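Side-chain contacts in 2-oxo-1,2-dihydroquinoline 8-monooxygenase, oxygenase component (PDB 1Z02), which acts as the oxygenase component that hydroxylates 2-oxo-1,2-dihydroquinoline at position 8, carrying a Rieske [2Fe-2S] cluster and a mononuclear iron: residues Lys100-Cys105 / Gly109-Leu114; Ile68-Val73 / Val77-Asp82. One frame throughout, in Å; residues are numbered along the deposited sequence.

Contact 1: residues Lys100-Cys105 / Gly109-Leu114. With FES (Fe2/s2 (inorganic) cluster), chain H.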
loop_
_atom_site.group_PDB
_atom_site.type_symbol
_atom_site.label_atom_id
_atom_site.label_comp_id
_atom_site.label_asym_id
_atom_site.label_seq_id
_atom_site.Cartn_x
_atom_site.Cartn_y
_atom_site.Cartn_z
ATOM N N LYS A 100 -24.616 -29.321 15.088
ATOM C CA LYS A 100 -23.466 -30.123 14.700
ATOM C C LYS A 100 -23.287 -30.259 13.191
ATOM O O LYS A 100 -22.215 -30.638 12.727
ATOM C CB LYS A 100 -23.592 -31.527 15.295
ATOM C CG LYS A 100 -23.381 -31.614 16.798
ATOM C CD LYS A 100 -21.926 -31.390 17.159
ATOM C CE LYS A 100 -21.671 -31.770 18.599
ATOM N NZ LYS A 100 -22.602 -31.076 19.530
ATOM N N SER A 101 -24.331 -29.957 12.428
ATOM C CA SER A 101 -24.261 -30.096 10.982
ATOM C C SER A 101 -24.258 -28.790 10.197
ATOM O O SER A 101 -24.334 -28.812 8.971
ATOM C CB SER A 101 -25.436 -30.946 10.506
ATOM O OG SER A 101 -26.657 -30.257 10.725
ATOM N N THR A 102 -24.161 -27.655 10.878
ATOM C CA THR A 102 -24.188 -26.382 10.168
ATOM C C THR A 102 -23.180 -25.363 10.669
ATOM O O THR A 102 -22.462 -25.595 11.640
ATOM C CB THR A 102 -25.583 -25.719 10.279
ATOM O OG1 THR A 102 -25.828 -25.343 11.646
ATOM C CG2 THR A 102 -26.666 -26.681 9.815
ATOM N N ILE A 103 -23.137 -24.236 9.968
ATOM C CA ILE A 103 -22.303 -23.096 10.327
ATOM C C ILE A 103 -23.113 -21.889 9.872
ATOM O O ILE A 103 -23.655 -21.879 8.766
ATOM C CB ILE A 103 -20.902 -23.095 9.636
ATOM C CG1 ILE A 103 -20.084 -21.916 10.182
ATOM C CG2 ILE A 103 -21.040 -23.017 8.114
ATOM C CD1 ILE A 103 -18.694 -21.806 9.669
ATOM N N SER A 104 -23.229 -20.882 10.729
ATOM C CA SER A 104 -24.006 -19.714 10.369
ATOM C C SER A 104 -23.158 -18.480 10.201
ATOM O O SER A 104 -22.042 -18.400 10.717
ATOM C CB SER A 104 -25.060 -19.434 11.435
ATOM O OG SER A 104 -25.925 -20.542 11.590
ATOM N N CYS A 105 -23.693 -17.518 9.456
ATOM C CA CYS A 105 -23.000 -16.263 9.266
ATOM C C CYS A 105 -23.354 -15.453 10.501
ATOM O O CYS A 105 -24.518 -15.420 10.915
ATOM C CB CYS A 105 -23.493 -15.548 8.016
ATOM S SG CYS A 105 -22.737 -13.924 7.798
ATOM N N GLY A 109 -27.323 -14.349 10.065
ATOM C CA GLY A 109 -27.700 -15.728 10.301
ATOM C C GLY A 109 -27.937 -16.676 9.145
ATOM O O GLY A 109 -28.565 -17.725 9.351
ATOM N N PHE A 110 -27.477 -16.325 7.946
ATOM C CA PHE A 110 -27.624 -17.232 6.814
ATOM C C PHE A 110 -26.911 -18.480 7.320
ATOM O O PHE A 110 -25.791 -18.398 7.823
ATOM C CB PHE A 110 -26.923 -16.679 5.573
ATOM C CG PHE A 110 -27.840 -15.930 4.631
ATOM C CD1 PHE A 110 -28.697 -14.935 5.106
ATOM C CD2 PHE A 110 -27.829 -16.216 3.260
ATOM C CE1 PHE A 110 -29.540 -14.229 4.224
ATOM C CE2 PHE A 110 -28.656 -15.526 2.372
ATOM C CZ PHE A 110 -29.517 -14.527 2.851
ATOM N N THR A 111 -27.564 -19.630 7.216
ATOM C CA THR A 111 -26.979 -20.866 7.729
ATOM C C THR A 111 -26.765 -21.918 6.654
ATOM O O THR A 111 -27.645 -22.169 5.822
ATOM C CB THR A 111 -27.863 -21.438 8.853
ATOM O OG1 THR A 111 -28.091 -20.423 9.842
ATOM C CG2 THR A 111 -27.185 -22.612 9.509
ATOM N N PHE A 112 -25.590 -22.541 6.679
ATOM C CA PHE A 112 -25.255 -23.532 5.667
ATOM C C PHE A 112 -24.943 -24.915 6.217
ATOM O O PHE A 112 -24.399 -25.058 7.315
ATOM C CB PHE A 112 -24.072 -23.034 4.826
ATOM C CG PHE A 112 -24.230 -21.620 4.361
ATOM C CD1 PHE A 112 -23.757 -20.569 5.131
ATOM C CD2 PHE A 112 -24.905 -21.335 3.182
ATOM C CE1 PHE A 112 -23.957 -19.247 4.738
ATOM C CE2 PHE A 112 -25.111 -20.020 2.778
ATOM C CZ PHE A 112 -24.636 -18.972 3.558
ATOM N N ASP A 113 -25.303 -25.929 5.437
ATOM C CA ASP A 113 -25.065 -27.315 5.812
ATOM C C ASP A 113 -23.597 -27.642 5.560
ATOM O O ASP A 113 -23.090 -27.434 4.462
ATOM C CB ASP A 113 -25.953 -28.235 4.984
ATOM C CG ASP A 113 -25.830 -29.668 5.407
ATOM O OD1 ASP A 113 -25.962 -29.963 6.572
ATOM O OD2 ASP A 113 -25.592 -30.539 4.595
ATOM N N LEU A 114 -22.915 -28.139 6.585
ATOM C CA LEU A 114 -21.499 -28.465 6.469
ATOM C C LEU A 114 -21.184 -29.462 5.368
ATOM O O LEU A 114 -20.134 -29.383 4.738
ATOM C CB LEU A 114 -20.974 -29.012 7.793
ATOM C CG LEU A 114 -20.872 -28.007 8.942
ATOM C CD1 LEU A 114 -20.447 -28.740 10.206
ATOM C CD2 LEU A 114 -19.871 -26.924 8.594
HETATM FE FE1 FES H . -26.103 -11.357 6.063
HETATM FE FE2 FES H . -24.176 -13.159 6.127
HETATM S S1 FES H . -26.217 -13.401 6.798
HETATM S S2 FES H . -23.948 -11.073 5.449
HETATM O O HOH W 1 -28.108 -29.553 8.451
#
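T111 OG1 is held by two groups: S104 OG, across the hairpin at 2.8 Å, and G109 O, two residues back in its own segment, to which it donates from above the carbonyl plane. T111 CG2 points the other way along the same face and lies 3.6 Å from T102 CB; the T102 hydroxyl, OG1, is hydrogen-bonded to T99 OG1. L280 of a second subunit packs on both T102 and T111.

On the reverse face L114 CD2 meets I103 CB at 4.1 Å, the two side chains crossing at about a right angle. On the same face as I103, F112 is its hydrogen-bonded antiparallel partner, and F112 N points almost straight (179°) at I103 O.

This is one of the cluster-binding hairpins of a Rieske domain. C105 has SG anti to its backbone nitrogen (chi1 176°), which places SG 2.3 Å from FE2 of the cluster, an iron that C84 also binds. F110 CD1 lies 3.4 Å from cluster S1, and the F110 ring stacks on that of H86. G109, at a positive phi (88°) that suits glycine, turns the chain there. At the far end a water bridges S101 OG and D113 OD1, 2.9 Å from the latter, while D113 OD2 bonds to T116 OG1.

Contact 2: residues Ile68-Val73 / Val77-Asp82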
loop_
_atom_site.group_PDB
_atom_site.type_symbol
_atom_site.label_atom_id
_atom_site.label_comp_id
_atom_site.label_asym_id
_atom_site.label_seq_id
_atom_site.Cartn_x
_atom_site.Cartn_y
_atom_site.Cartn_z
ATOM N N ILE A 68 -11.600 -20.081 2.296
ATOM C CA ILE A 68 -12.133 -21.340 2.809
ATOM C C ILE A 68 -12.227 -21.346 4.332
ATOM O O ILE A 68 -11.323 -20.884 5.020
ATOM C CB ILE A 68 -11.215 -22.511 2.381
ATOM C CG1 ILE A 68 -11.143 -22.585 0.852
ATOM C CG2 ILE A 68 -11.738 -23.824 2.945
ATOM C CD1 ILE A 68 -10.084 -23.555 0.300
ATOM N N VAL A 69 -13.323 -21.881 4.856
ATOM C CA VAL A 69 -13.513 -21.973 6.291
ATOM C C VAL A 69 -13.664 -23.450 6.656
ATOM O O VAL A 69 -14.359 -24.207 5.966
ATOM C CB VAL A 69 -14.760 -21.176 6.741
ATOM C CG1 VAL A 69 -15.995 -21.686 6.011
ATOM C CG2 VAL A 69 -14.933 -21.277 8.256
ATOM N N LEU A 70 -12.984 -23.864 7.722
ATOM C CA LEU A 70 -13.038 -25.258 8.160
ATOM C C LEU A 70 -13.548 -25.381 9.589
ATOM O O LEU A 70 -13.331 -24.498 10.425
ATOM C CB LEU A 70 -11.652 -25.918 8.080
ATOM C CG LEU A 70 -10.884 -25.972 6.756
ATOM C CD1 LEU A 70 -10.168 -24.663 6.513
ATOM C CD2 LEU A 70 -9.894 -27.108 6.810
ATOM N N ARG A 71 -14.236 -26.484 9.855
ATOM C CA ARG A 71 -14.762 -26.761 11.185
ATOM C C ARG A 71 -14.712 -28.253 11.458
ATOM O O ARG A 71 -14.999 -29.057 10.571
ATOM C CB ARG A 71 -16.213 -26.285 11.329
ATOM C CG ARG A 71 -16.780 -26.558 12.727
ATOM C CD ARG A 71 -18.284 -26.388 12.805
ATOM N NE ARG A 71 -18.767 -26.661 14.159
ATOM C CZ ARG A 71 -20.035 -26.925 14.471
ATOM N NH1 ARG A 71 -20.375 -27.157 15.730
ATOM N NH2 ARG A 71 -20.966 -26.971 13.526
ATOM N N ARG A 72 -14.332 -28.629 12.675
ATOM C CA ARG A 72 -14.289 -30.044 13.025
ATOM C C ARG A 72 -15.494 -30.362 13.896
ATOM O O ARG A 72 -15.703 -29.725 14.926
ATOM C CB ARG A 72 -13.015 -30.397 13.792
ATOM C CG ARG A 72 -12.923 -31.888 14.143
ATOM C CD ARG A 72 -11.786 -32.181 15.119
ATOM N NE ARG A 72 -10.462 -31.834 14.592
ATOM C CZ ARG A 72 -9.814 -32.533 13.664
ATOM N NH1 ARG A 72 -8.622 -32.136 13.246
ATOM N NH2 ARG A 72 -10.350 -33.635 13.154
ATOM N N VAL A 73 -16.297 -31.331 13.470
ATOM C CA VAL A 73 -17.469 -31.731 14.233
ATOM C C VAL A 73 -17.490 -33.247 14.370
ATOM O O VAL A 73 -17.466 -33.967 13.372
ATOM C CB VAL A 73 -18.767 -31.278 13.557
ATOM C CG1 VAL A 73 -19.953 -31.640 14.441
ATOM C CG2 VAL A 73 -18.740 -29.791 13.342
ATOM N N VAL A 77 -13.629 -33.148 9.897
ATOM C CA VAL A 77 -13.431 -31.776 9.422
ATOM C C VAL A 77 -14.166 -31.504 8.113
ATOM O O VAL A 77 -14.117 -32.310 7.180
ATOM C CB VAL A 77 -11.930 -31.473 9.185
ATOM C CG1 VAL A 77 -11.752 -30.052 8.688
ATOM C CG2 VAL A 77 -11.156 -31.669 10.464
ATOM N N PHE A 78 -14.836 -30.358 8.045
ATOM C CA PHE A 78 -15.565 -29.957 6.845
ATOM C C PHE A 78 -15.007 -28.639 6.338
ATOM O O PHE A 78 -14.523 -27.822 7.121
ATOM C CB PHE A 78 -17.063 -29.795 7.139
ATOM C CG PHE A 78 -17.739 -31.072 7.542
ATOM C CD1 PHE A 78 -17.658 -31.536 8.852
ATOM C CD2 PHE A 78 -18.420 -31.837 6.602
ATOM C CE1 PHE A 78 -18.242 -32.744 9.217
ATOM C CE2 PHE A 78 -19.007 -33.051 6.957
ATOM C CZ PHE A 78 -18.917 -33.504 8.268
ATOM N N ALA A 79 -15.075 -28.428 5.030
ATOM C CA ALA A 79 -14.576 -27.185 4.448
ATOM C C ALA A 79 -15.613 -26.605 3.488
ATOM O O ALA A 79 -16.185 -27.339 2.683
ATOM C CB ALA A 79 -13.267 -27.447 3.721
ATOM N N LEU A 80 -15.856 -25.297 3.597
ATOM C CA LEU A 80 -16.803 -24.569 2.750
ATOM C C LEU A 80 -16.133 -23.260 2.338
ATOM O O LEU A 80 -15.061 -22.910 2.850
ATOM C CB LEU A 80 -18.096 -24.239 3.511
ATOM C CG LEU A 80 -19.054 -25.345 3.951
ATOM C CD1 LEU A 80 -18.406 -26.184 5.033
ATOM C CD2 LEU A 80 -20.348 -24.719 4.481
ATOM N N LYS A 81 -16.754 -22.539 1.409
ATOM C CA LYS A 81 -16.185 -21.272 0.981
ATOM C C LYS A 81 -16.465 -20.254 2.072
ATOM O O LYS A 81 -17.603 -20.105 2.513
ATOM C CB LYS A 81 -16.804 -20.797 -0.329
ATOM C CG LYS A 81 -16.155 -19.527 -0.847
ATOM C CD LYS A 81 -16.855 -19.025 -2.105
ATOM C CE LYS A 81 -16.621 -19.946 -3.300
ATOM N NZ LYS A 81 -17.249 -19.390 -4.537
ATOM N N ASP A 82 -15.419 -19.558 2.505
ATOM C CA ASP A 82 -15.529 -18.565 3.572
ATOM C C ASP A 82 -16.118 -17.264 3.028
ATOM O O ASP A 82 -15.455 -16.214 3.030
ATOM C CB ASP A 82 -14.143 -18.310 4.175
ATOM C CG ASP A 82 -14.208 -17.658 5.546
ATOM O OD1 ASP A 82 -13.141 -17.238 6.035
ATOM O OD2 ASP A 82 -15.319 -17.575 6.126
#
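The R72 guanidinium lies over V77, whose CG2 sits 3.3 Å from its plane, displaced toward the rim and nearest to NH2. After an extended start, the chain bends at chi3 (-61°), and this brings the flat group back across the methyl. Its nitrogens are tied elsewhere: NE to L53 O, NH1 in a salt bridge to E143, NH2 to G75 O. A methionine in place of R72 is likely to leave E143 without its charged mate and V77 CG2 without the flat cover over it. The R71 guanidinium, on the other face of the hairpin, carries V73 CG2 over one of its faces and is held by D56 and T99 O. The F78 ring presents its edge to two carbonyls, R71 O being 4.0 Å from CD1 and V73 O farther off.

Beside R72 and V77, L70 continues the same face. Its CD2 is 4.0 Å from V77 CG1, the two side chains crossing obliquely, and its CG is 4.1 Å from A79 CB. I68 CG2 reaches A79 CB from the other end of the row, and I148 of strand 147-152 packs on L70, R72 and V77. On the opposite face V69 CG1 meets L80 CB at 4.1 Å. Past the strand end D82 swings across the hairpin, bringing OD2 within 3.7 Å of V69 CB, while OD1 bonds to S92.

Two hydrogen-bonded pairs, V69 with L80 and R71 with F78, set the register; V69 N to L80 O is the straightest of their bonds at 168°. Two neighbouring antiparallel strands joined by a short turn make this a beta hairpin, part of the beta framework of the Rieske domain.

Contact 2 closes before contact 1 opens along the chain, and their centres are 10 Å apart inside the one Rieske domain. The side chains of I103, F112 and L114 in contact 1 rest on the face of contact 2 that bears V69, R71, F78 and L80. At this seam L114 O comes within 3.5 Å of F78 CD2, and T102 O lies 2.8 Å from R71 NH2. Contact 1 supplies C105 to the cluster directly; contact 2 stays a layer behind, the D82 side chain being about 10 Å from it. Between the two hairpins the chain passes through C84 and H86, which complete cluster binding with C105 and H108.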